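Nucleoprotein (Human coronavirus NL63, PDB 5EPW) packages the positive-strand viral RNA genome into a helical ribonucleocapsid, with its C-terminal domain mediating dimerization. Local coordinates at the interface of chains A and B. Numbering follows the deposited sequence. Chains: chain A/B, Nucleoprotein.

The interface of chains A and B. Residues chain A 49, 54, 64, 67, 115; chain B 78-79.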
loop_
_atom_site.group_PDB
_atom_site.type_symbol
_atom_site.label_atom_id
_atom_site.label_comp_id
_atom_site.label_asym_id
_atom_site.label_seq_id
_atom_site.Cartn_x
_atom_site.Cartn_y
_atom_site.Cartn_z
ATOM N N MET A 49 0.704 12.982 5.997
ATOM C CA MET A 49 1.240 12.387 7.233
ATOM C C MET A 49 2.618 12.943 7.634
ATOM O O MET A 49 3.487 13.090 6.840
ATOM C CB MET A 49 1.418 10.840 7.009
ATOM C CG MET A 49 0.113 10.091 6.767
ATOM S SD MET A 49 -1.104 10.230 8.057
ATOM C CE MET A 49 -0.328 9.415 9.489
ATOM N N LEU A 54 9.210 13.768 11.782
ATOM C CA LEU A 54 9.047 12.742 10.733
ATOM C C LEU A 54 9.477 13.194 9.349
ATOM O O LEU A 54 10.099 12.485 8.589
ATOM C CB LEU A 54 7.604 12.247 10.738
ATOM C CG LEU A 54 7.325 11.096 11.676
ATOM C CD1 LEU A 54 7.501 11.394 13.159
ATOM C CD2 LEU A 54 6.006 10.434 11.438
ATOM N N PHE A 64 9.030 6.233 14.206
ATOM C CA PHE A 64 8.662 5.517 12.926
ATOM C C PHE A 64 8.349 4.051 13.148
ATOM O O PHE A 64 7.369 3.543 12.573
ATOM C CB PHE A 64 9.592 5.784 11.762
ATOM C CG PHE A 64 8.995 5.315 10.471
ATOM C CD1 PHE A 64 8.031 6.079 9.824
ATOM C CD2 PHE A 64 9.381 4.147 9.895
ATOM C CE1 PHE A 64 7.415 5.555 8.639
ATOM C CE2 PHE A 64 8.787 3.619 8.744
ATOM C CZ PHE A 64 7.820 4.367 8.085
ATOM N N LEU A 67 4.805 3.667 14.320
ATOM C CA LEU A 67 3.882 4.136 13.196
ATOM C C LEU A 67 3.772 3.045 12.155
ATOM O O LEU A 67 2.646 2.717 11.673
ATOM C CB LEU A 67 4.373 5.410 12.624
ATOM C CG LEU A 67 4.165 6.616 13.599
ATOM C CD1 LEU A 67 5.019 7.760 13.074
ATOM C CD2 LEU A 67 2.732 7.089 13.746
ATOM N N GLN A 115 -0.195 12.062 13.819
ATOM C CA GLN A 115 0.556 12.347 12.687
ATOM C C GLN A 115 -0.305 12.699 11.408
ATOM O O GLN A 115 0.232 13.250 10.520
ATOM C CB GLN A 115 1.395 11.105 12.344
ATOM C CG GLN A 115 2.530 10.829 13.434
ATOM C CD GLN A 115 3.426 11.993 13.554
ATOM O OE1 GLN A 115 3.915 12.541 12.618
ATOM N NE2 GLN A 115 3.672 12.379 14.814
ATOM N N PHE B 78 3.292 5.625 3.644
ATOM C CA PHE B 78 3.044 6.546 4.764
ATOM C C PHE B 78 3.176 8.015 4.355
ATOM O O PHE B 78 2.311 8.830 4.665
ATOM C CB PHE B 78 4.009 6.234 5.905
ATOM C CG PHE B 78 3.736 6.984 7.193
ATOM C CD1 PHE B 78 2.779 6.583 8.069
ATOM C CD2 PHE B 78 4.459 8.086 7.426
ATOM C CE1 PHE B 78 2.535 7.320 9.244
ATOM C CE2 PHE B 78 4.288 8.819 8.589
ATOM C CZ PHE B 78 3.348 8.441 9.486
ATOM N N PHE B 79 4.283 8.343 3.755
ATOM C CA PHE B 79 4.663 9.734 3.496
ATOM C C PHE B 79 4.121 10.265 2.207
ATOM O O PHE B 79 4.208 11.508 1.943
ATOM C CB PHE B 79 6.177 9.924 3.503
ATOM C CG PHE B 79 6.807 9.804 4.841
ATOM C CD1 PHE B 79 6.501 10.710 5.862
ATOM C CD2 PHE B 79 7.660 8.711 5.149
ATOM C CE1 PHE B 79 7.056 10.613 7.115
ATOM C CE2 PHE B 79 8.275 8.637 6.399
ATOM C CZ PHE B 79 8.000 9.602 7.347
HETATM O O HOH W 1 1.367 11.239 3.634
#
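B:Phe78 pushes its ring from one subunit of the C-terminal-domain dimer into an apolar pocket of the other, walled by A:Met49, A:Leu54, A:Phe64 and A:Leu67. Its CG stands anti to the backbone N (chi1 -172°), which carries the ring toward chain A.

Aliphatic groups cover one face and the far rim of this ring. The A:Met49 side chain crosses it at about a right angle: CB lies 3.8 Å above one face, offset toward the rim, and the chain then bends at both chi2 and chi3, curling back so that its methyl CE reaches CE1 of B:Phe78 at 3.6 Å. A:Leu54 also crosses at about a right angle, its branch CD2 lying 3.7 Å from CE2 of B:Phe78. Deeper in, methyl CD1 of A:Leu67 approaches CZ of B:Phe78 to 4.0 Å, while CB of A:Gln115 stands behind that same ring atom, a little farther off.

On the face opposite A:Met49 the contacts are aromatic. CE1 of A:Phe64 lies 4.1 Å from CD2 of B:Phe78, the two side chains sliding past each other in opposite directions; the same CE1 meets CE2 of B:Phe79 at 3.9 Å. Within chain B, CD2 of B:Phe78 sits over the centre of the B:Phe79 ring, an edge-to-face arrangement that probably limits the freedom of both rings. The outer rim of B:Phe79 rests on A:Leu54, against its CB and its backbone carbonyl O.

A water-mediated link joins the main chains: water 1 takes the backbone N-H of A:Met49 (3.0 Å from N to the water O, 164° at H) and lies 2.8 Å from the carbonyl O of B:Phe78.

In the fold, both phenylalanines belong to B helix 74-79, just ahead of strand 81-88. The loop at A:Met49 and helices 52-57 and 64-68 of chain A wall the pocket, with the end of helix 109-115 as more distant backing, and two-fold symmetry repeats the insertion with the chains exchanged.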